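Local structure of GDP-6-deoxy-D-mannose reductase (Pseudomonas aeruginosa, 6X3B) at residues Pro147-Pro150 against Tyr151-Ser154; His238-Gly242 against Ala243-Val247. The protein probably catalyses the NADPH-dependent reduction of GDP-4-dehydro-6-deoxy-D-mannose to GDP-D-rhamnose, a precursor for the O-antigen of lipopolysaccharide. One frame throughout, in Å; residues are numbered along the deposited sequence.

Overall arrangement
Both contacts are local turns at the entrance to a regular element, and both lie within one Rossmann-type domain of the epimerase/dehydratase family. Interaction 1 comes first along the chain, where the loop after strand 119-123 passes into helix 150-169 and Tyr151 reaches the NADPH. Interaction 2 follows in series, where the chain leaves helix 225-238 and enters strand 244-247. That strand pairs in parallel with strand 172-182, which in turn pairs with 119-123, so the mixed sheet connects the two sites. The centres of interactions 1 and 2 are 21 Å apart and their nearest atoms about 12 Å apart. Interaction 1 places Tyr151 in the cofactor pocket, whereas interaction 2 lies at the start of a sheet strand.

Interaction 1: Pro147-Pro150 against Tyr151-Ser154; sequences PRNP and YAVS. With NDP (NADPH dihydro-nicotinamide-adenine-dinucleotide phosphate), chain E.
Asn149 is the N-cap of helix 150-169, its side chain reaching Ala152 in the first turn, and Tyr151-Ala152-Val153-Ser154 opens the Tyr-x-x-x-Lys signature of the short-chain dehydrogenase/reductase fold, completed by Lys155. Asparagine suits this N-cap because its side chain is short and ends in a carbonyl. With CG held between the backbone N and the carbonyl carbon (chi1 66°), OD1 swings back over the helix end and accepts from Ala152 N at 2.7 Å, the donor lying above the amide plane and not on a lone pair. The other end of the amide, ND2, is hydrogen-bonded to Asp127, which fixes its flip. Pro150 has no N-H to donate, which costs nothing at the first residue of a helix, and its ring holds phi near the helical value. Behind the cap, Pro147 lays its CB against Ala152 CB, 3.7 Å away, and against Val153 CG2 at 3.9 Å. Val153 N bonds to Asn149 O at 2.9 Å.

Tyr151 CG stands anti to the backbone N (chi1 161°), carrying the ring toward the cofactor with Asn149 OD1 and the ribose O2D of NADPH both near the ring plane, at its edge. The phenol ends in a short hydrogen bond, Tyr151 OH to O2D of NADPH at 2.5 Å, while nicotinamide carbon C6N lies 3.4 Å from the same OH.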
ATOM      1  N   PRO A 147      -0.644  -8.977  -0.031  1.00 20.50           N
ATOM      2  CA  PRO A 147      -1.799  -9.097   0.879  1.00 20.19           C
ATOM      3  C   PRO A 147      -2.956  -9.816   0.223  1.00 20.95           C
ATOM      4  O   PRO A 147      -3.278  -9.569  -0.944  1.00 18.89           O
ATOM      5  CB  PRO A 147      -2.176  -7.640   1.182  1.00 16.68           C
ATOM      6  CG  PRO A 147      -1.004  -6.847   0.807  1.00 23.84           C
ATOM      7  CD  PRO A 147      -0.266  -7.569  -0.251  1.00 17.98           C
ATOM      8  N   ARG A 148      -3.632 -10.660   1.015  1.00 18.20           N
ATOM      9  CA  ARG A 148      -4.680 -11.529   0.495  1.00 17.62           C
ATOM     10  C   ARG A 148      -6.061 -11.208   1.045  1.00 23.39           C
ATOM     11  O   ARG A 148      -7.026 -11.903   0.701  1.00 21.02           O
ATOM     12  CB  ARG A 148      -4.350 -12.994   0.794  1.00 17.78           C
ATOM     13  CG  ARG A 148      -3.032 -13.448   0.208  1.00 25.12           C
ATOM     14  CD  ARG A 148      -2.721 -14.871   0.650  1.00 26.01           C
ATOM     15  NE  ARG A 148      -3.601 -15.830  -0.010  1.00 29.89           N
ATOM     16  CZ  ARG A 148      -3.421 -16.279  -1.246  1.00 26.68           C
ATOM     17  NH1 ARG A 148      -2.401 -15.843  -1.974  1.00 26.43           N
ATOM     18  NH2 ARG A 148      -4.263 -17.175  -1.756  1.00 28.04           N
ATOM     19  N   ASN A 149      -6.196 -10.176   1.863  1.00 20.69           N
ATOM     20  CA  ASN A 149      -7.500  -9.802   2.383  1.00 17.23           C
ATOM     21  C   ASN A 149      -7.510  -8.293   2.575  1.00 16.23           C
ATOM     22  O   ASN A 149      -6.444  -7.668   2.629  1.00 19.85           O
ATOM     23  CB  ASN A 149      -7.788 -10.549   3.696  1.00 19.62           C
ATOM     24  CG  ASN A 149      -6.860 -10.133   4.808  1.00 14.49           C
ATOM     25  OD1 ASN A 149      -6.890  -9.001   5.233  1.00 19.34           O
ATOM     26  ND2 ASN A 149      -6.013 -11.047   5.264  1.00 18.37           N
ATOM     27  N   PRO A 150      -8.690  -7.671   2.662  1.00 17.53           N
ATOM     28  CA  PRO A 150      -8.729  -6.199   2.760  1.00 12.71           C
ATOM     29  C   PRO A 150      -8.104  -5.641   4.031  1.00 16.89           C
ATOM     30  O   PRO A 150      -7.662  -4.488   4.033  1.00 16.30           O
ATOM     31  CB  PRO A 150     -10.230  -5.871   2.696  1.00 20.14           C
ATOM     32  CG  PRO A 150     -10.892  -7.135   2.179  1.00 26.06           C
ATOM     33  CD  PRO A 150     -10.043  -8.260   2.665  1.00 21.18           C
ATOM     34  N   TYR A 151      -8.098  -6.389   5.133  1.00 17.77           N
ATOM     35  CA  TYR A 151      -7.366  -5.923   6.311  1.00 16.88           C
ATOM     36  C   TYR A 151      -5.871  -5.829   6.011  1.00 17.65           C
ATOM     37  O   TYR A 151      -5.232  -4.807   6.291  1.00 18.10           O
ATOM     38  CB  TYR A 151      -7.619  -6.857   7.484  1.00 19.90           C
ATOM     39  CG  TYR A 151      -6.605  -6.769   8.600  1.00 22.57           C
ATOM     40  CD1 TYR A 151      -6.715  -5.789   9.599  1.00 20.76           C
ATOM     41  CD2 TYR A 151      -5.559  -7.681   8.679  1.00 17.00           C
ATOM     42  CE1 TYR A 151      -5.792  -5.721  10.643  1.00 20.33           C
ATOM     43  CE2 TYR A 151      -4.634  -7.623   9.717  1.00 22.55           C
ATOM     44  CZ  TYR A 151      -4.759  -6.644  10.694  1.00 23.41           C
ATOM     45  OH  TYR A 151      -3.850  -6.592  11.719  1.00 24.17           O
ATOM     46  N   ALA A 152      -5.304  -6.879   5.408  1.00 16.63           N
ATOM     47  CA  ALA A 152      -3.874  -6.841   5.108  1.00 20.26           C
ATOM     48  C   ALA A 152      -3.562  -5.757   4.077  1.00 17.15           C
ATOM     49  O   ALA A 152      -2.536  -5.078   4.187  1.00 19.24           O
ATOM     50  CB  ALA A 152      -3.385  -8.214   4.646  1.00 16.95           C
ATOM     51  N   VAL A 153      -4.460  -5.558   3.101  1.00 16.43           N
ATOM     52  CA  VAL A 153      -4.326  -4.453   2.149  1.00 16.68           C
ATOM     53  C   VAL A 153      -4.258  -3.116   2.885  1.00 18.26           C
ATOM     54  O   VAL A 153      -3.365  -2.294   2.645  1.00 15.99           O
ATOM     55  CB  VAL A 153      -5.492  -4.471   1.142  1.00 19.01           C
ATOM     56  CG1 VAL A 153      -5.542  -3.166   0.333  1.00 17.31           C
ATOM     57  CG2 VAL A 153      -5.362  -5.679   0.184  1.00 15.29           C
ATOM     58  N   SER A 154      -5.191  -2.894   3.817  1.00 16.66           N
ATOM     59  CA  SER A 154      -5.235  -1.622   4.537  1.00 15.82           C
ATOM     60  C   SER A 154      -4.002  -1.413   5.409  1.00 14.29           C
ATOM     61  O   SER A 154      -3.544  -0.274   5.552  1.00 17.26           O
ATOM     62  CB  SER A 154      -6.513  -1.541   5.384  1.00 19.41           C
ATOM     63  OG  SER A 154      -6.394  -2.315   6.570  1.00 17.01           O
TER
HETATM   64  PA  NDP E 401      -8.329  -4.561  18.973  1.00 21.80           P
HETATM   65  O1A NDP E 401      -9.326  -4.752  17.881  1.00 23.53           O
HETATM   66  O2A NDP E 401      -8.408  -5.444  20.172  1.00 22.50           O
HETATM   67  O5B NDP E 401      -8.336  -3.029  19.441  1.00 27.13           O
HETATM   68  C5B NDP E 401      -8.590  -1.997  18.459  1.00 20.47           C
HETATM   69  C4B NDP E 401      -8.561  -0.652  19.141  1.00 20.02           C
HETATM   70  O4B NDP E 401      -8.790   0.389  18.158  1.00 22.91           O
HETATM   71  C3B NDP E 401      -9.611  -0.433  20.242  1.00 22.43           C
HETATM   72  O3B NDP E 401      -9.048   0.255  21.352  1.00 22.16           O
HETATM   73  C2B NDP E 401     -10.678   0.391  19.532  1.00 21.46           C
HETATM   74  O2B NDP E 401     -11.378   1.213  20.463  1.00 26.18           O
HETATM   75  C1B NDP E 401      -9.814   1.242  18.612  1.00 19.96           C
HETATM   76  N9A NDP E 401     -10.527   1.776  17.461  1.00 21.41           N
HETATM   77  C8A NDP E 401     -11.154   1.059  16.473  1.00 17.72           C
HETATM   78  N7A NDP E 401     -11.720   1.812  15.565  1.00 19.45           N
HETATM   79  C5A NDP E 401     -11.453   3.109  15.978  1.00 20.24           C
HETATM   80  C6A NDP E 401     -11.784   4.366  15.441  1.00 22.50           C
HETATM   81  N6A NDP E 401     -12.492   4.484  14.321  1.00 21.00           N
HETATM   82  N1A NDP E 401     -11.365   5.472  16.100  1.00 22.93           N
HETATM   83  C2A NDP E 401     -10.659   5.304  17.225  1.00 20.34           C
HETATM   84  N3A NDP E 401     -10.286   4.177  17.825  1.00 21.88           N
HETATM   85  C4A NDP E 401     -10.718   3.100  17.147  1.00 17.17           C
HETATM   86  O3  NDP E 401      -6.856  -4.685  18.356  1.00 26.26           O
HETATM   87  PN  NDP E 401      -5.558  -5.448  18.902  1.00 20.98           P
HETATM   88  O1N NDP E 401      -5.149  -4.822  20.193  1.00 20.71           O
HETATM   89  O2N NDP E 401      -5.824  -6.915  18.877  1.00 22.22           O
HETATM   90  O5D NDP E 401      -4.484  -5.084  17.770  1.00 23.08           O
HETATM   91  C5D NDP E 401      -3.607  -3.951  17.980  1.00 21.17           C
HETATM   92  C4D NDP E 401      -2.835  -3.686  16.711  1.00 20.26           C
HETATM   93  O4D NDP E 401      -2.025  -4.848  16.399  1.00 21.16           O
HETATM   94  C3D NDP E 401      -3.684  -3.411  15.461  1.00 22.64           C
HETATM   95  O3D NDP E 401      -3.090  -2.408  14.649  1.00 21.25           O
HETATM   96  C2D NDP E 401      -3.698  -4.777  14.781  1.00 23.21           C
HETATM   97  O2D NDP E 401      -3.926  -4.696  13.382  1.00 19.46           O
HETATM   98  C1D NDP E 401      -2.300  -5.298  15.095  1.00 21.46           C
HETATM   99  N1N NDP E 401      -2.228  -6.789  15.077  1.00 23.98           N
HETATM  100  C2N NDP E 401      -2.796  -7.535  16.075  1.00 20.99           C
HETATM  101  C3N NDP E 401      -2.609  -8.888  16.156  1.00 24.23           C
HETATM  102  C7N NDP E 401      -3.457  -9.655  17.097  1.00 32.54           C
HETATM  103  O7N NDP E 401      -3.373 -10.886  17.134  1.00 27.43           O
HETATM  104  N7N NDP E 401      -4.290  -8.984  17.881  1.00 26.16           N
HETATM  105  C4N NDP E 401      -1.565  -9.512  15.295  1.00 26.82           C
HETATM  106  C5N NDP E 401      -1.064  -8.629  14.230  1.00 25.21           C
HETATM  107  C6N NDP E 401      -1.587  -7.438  14.051  1.00 22.78           C
HETATM  108  P2B NDP E 401     -12.944   0.822  20.530  1.00 31.55           P
HETATM  109  O1X NDP E 401     -13.557   1.766  21.542  1.00 34.59           O
HETATM  110  O2X NDP E 401     -13.515   1.023  19.142  1.00 43.01           O
HETATM  111  O3X NDP E 401     -13.020  -0.623  20.975  1.00 33.57           O

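Interaction 2: His238-Gly242 against Ala243-Val247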
ATOM      1  N   HIS A 238      15.298   2.729  19.701  1.00 18.74           N
ATOM      2  CA  HIS A 238      16.479   2.376  18.915  1.00 22.22           C
ATOM      3  C   HIS A 238      16.240   2.212  17.418  1.00 24.98           C
ATOM      4  O   HIS A 238      17.224   2.105  16.673  1.00 22.22           O
ATOM      5  CB  HIS A 238      17.113   1.072  19.441  1.00 22.24           C
ATOM      6  CG  HIS A 238      17.412   1.083  20.914  1.00 26.59           C
ATOM      7  ND1 HIS A 238      18.284   1.987  21.496  1.00 25.96           N
ATOM      8  CD2 HIS A 238      16.988   0.273  21.914  1.00 25.65           C
ATOM      9  CE1 HIS A 238      18.358   1.748  22.795  1.00 23.70           C
ATOM     10  NE2 HIS A 238      17.587   0.710  23.075  1.00 27.92           N
ATOM     11  N   GLY A 239      14.990   2.173  16.951  1.00 19.13           N
ATOM     12  CA  GLY A 239      14.737   1.902  15.542  1.00 16.98           C
ATOM     13  C   GLY A 239      15.262   2.991  14.619  1.00 22.90           C
ATOM     14  O   GLY A 239      15.444   4.150  14.992  1.00 21.20           O
ATOM     15  N   GLU A 240      15.532   2.603  13.376  1.00 22.21           N
ATOM     16  CA  GLU A 240      16.018   3.546  12.372  1.00 26.46           C
ATOM     17  C   GLU A 240      14.846   4.178  11.638  1.00 23.32           C
ATOM     18  O   GLU A 240      13.995   3.462  11.102  1.00 20.62           O
ATOM     19  CB  GLU A 240      16.934   2.857  11.362  1.00 28.27           C
ATOM     20  CG  GLU A 240      18.176   2.271  11.983  1.00 37.31           C
ATOM     21  CD  GLU A 240      19.385   2.318  11.050  1.00 54.40           C
ATOM     22  OE1 GLU A 240      20.498   1.947  11.493  1.00 52.78           O
ATOM     23  OE2 GLU A 240      19.220   2.727   9.880  1.00 60.07           O
ATOM     24  N   ALA A 241      14.811   5.515  11.612  1.00 24.19           N
ATOM     25  CA  ALA A 241      13.784   6.249  10.875  1.00 19.85           C
ATOM     26  C   ALA A 241      13.625   5.682   9.471  1.00 28.78           C
ATOM     27  O   ALA A 241      14.614   5.413   8.781  1.00 23.38           O
ATOM     28  CB  ALA A 241      14.148   7.740  10.804  1.00 20.87           C
ATOM     29  N   GLY A 242      12.375   5.470   9.056  1.00 22.63           N
ATOM     30  CA  GLY A 242      12.106   4.978   7.721  1.00 22.33           C
ATOM     31  C   GLY A 242      12.140   3.473   7.559  1.00 22.06           C
ATOM     32  O   GLY A 242      11.865   2.981   6.453  1.00 25.70           O
ATOM     33  N   ALA A 243      12.429   2.714   8.615  1.00 19.94           N
ATOM     34  CA  ALA A 243      12.629   1.279   8.465  1.00 23.29           C
ATOM     35  C   ALA A 243      11.399   0.484   8.909  1.00 24.47           C
ATOM     36  O   ALA A 243      10.633   0.917   9.776  1.00 19.29           O
ATOM     37  CB  ALA A 243      13.862   0.810   9.242  1.00 17.74           C
ATOM     38  N   VAL A 244      11.236  -0.691   8.290  1.00 20.40           N
ATOM     39  CA  VAL A 244      10.199  -1.670   8.602  1.00 21.00           C
ATOM     40  C   VAL A 244      10.838  -2.843   9.337  1.00 22.24           C
ATOM     41  O   VAL A 244      11.857  -3.382   8.886  1.00 18.45           O
ATOM     42  CB  VAL A 244       9.511  -2.158   7.316  1.00 22.18           C
ATOM     43  CG1 VAL A 244       8.520  -3.275   7.614  1.00 23.13           C
ATOM     44  CG2 VAL A 244       8.850  -0.995   6.587  1.00 23.66           C
ATOM     45  N   TYR A 245      10.230  -3.262  10.451  1.00 16.00           N
ATOM     46  CA  TYR A 245      10.758  -4.361  11.256  1.00 15.88           C
ATOM     47  C   TYR A 245       9.701  -5.430  11.475  1.00 20.43           C
ATOM     48  O   TYR A 245       8.601  -5.112  11.944  1.00 21.00           O
ATOM     49  CB  TYR A 245      11.230  -3.861  12.627  1.00 15.94           C
ATOM     50  CG  TYR A 245      12.316  -2.839  12.539  1.00 18.69           C
ATOM     51  CD1 TYR A 245      12.021  -1.490  12.410  1.00 18.01           C
ATOM     52  CD2 TYR A 245      13.648  -3.228  12.580  1.00 20.38           C
ATOM     53  CE1 TYR A 245      13.029  -0.546  12.322  1.00 16.35           C
ATOM     54  CE2 TYR A 245      14.659  -2.306  12.490  1.00 20.11           C
ATOM     55  CZ  TYR A 245      14.351  -0.976  12.370  1.00 22.41           C
ATOM     56  OH  TYR A 245      15.386  -0.094  12.302  1.00 23.28           O
ATOM     57  N   ASN A 246      10.035  -6.688  11.157  1.00 18.85           N
ATOM     58  CA  ASN A 246       9.250  -7.814  11.658  1.00 18.64           C
ATOM     59  C   ASN A 246       9.381  -7.899  13.174  1.00 20.43           C
ATOM     60  O   ASN A 246      10.469  -7.725  13.722  1.00 18.51           O
ATOM     61  CB  ASN A 246       9.733  -9.136  11.075  1.00 19.28           C
ATOM     62  CG  ASN A 246       9.440  -9.278   9.593  1.00 19.33           C
ATOM     63  OD1 ASN A 246       8.573  -8.588   9.033  1.00 19.67           O
ATOM     64  ND2 ASN A 246      10.152 -10.195   8.957  1.00 21.77           N
ATOM     65  N   VAL A 247       8.278  -8.204  13.844  1.00 17.55           N
ATOM     66  CA  VAL A 247       8.293  -8.513  15.274  1.00 20.50           C
ATOM     67  C   VAL A 247       7.770  -9.942  15.398  1.00 21.13           C
ATOM     68  O   VAL A 247       6.568 -10.192  15.252  1.00 20.33           O
ATOM     69  CB  VAL A 247       7.466  -7.519  16.098  1.00 19.86           C
ATOM     70  CG1 VAL A 247       7.459  -7.935  17.597  1.00 19.35           C
ATOM     71  CG2 VAL A 247       8.018  -6.066  15.940  1.00 17.77           C
TER
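Tyr245 sets its CG beside its own backbone N and opposite the carbonyl carbon (chi1 -60°), which aims the ring back at the loop that precedes the strand and brings the phenol to the backbone of Glu240. Glu240 has the same kind of first torsion, but its chain then bends at chi2, and the two side chains cross at about a right angle.

The main polar link joins a backbone amide to a side chain: Glu240 N donates to Tyr245 OH at 2.9 Å, almost straight at 167°. The donor approaches at the edge of the ring, near its plane, and the phenol oxygen serves as the acceptor for this loop amide. Glu240 CB and CG rest against the same oxygen, CB at 3.5 Å, while the carboxylate is carried away from the ring toward the exposed surface, a suitable place for a charge. Gly239 CA lies 3.9 Å from Tyr245 OH.

Glu240 to Ala243 form a type II beta turn, closing the connection between helix 225-238 and strand 244-247 of the Rossmann-type sheet. Ala243 N returns to Glu240 O at 3.0 Å, and the compact Ala243 CB tucks against that same oxygen at 3.2 Å. Gly242 occupies the third position of the turn with a positive phi of 86°, and glycine fits because at these backbone angles a CB would be jammed against the carbonyl O of Ala241. From here the backbone runs alongside strand 172-182, with Ala243 and Tyr245 both hydrogen-bonded to Val175. Leu235 of helix 225-238 and Arg293 and Ala297 of helix 292-298 pack on the side chain of Tyr245, and Gly239 O accepts from Arg172 NH2.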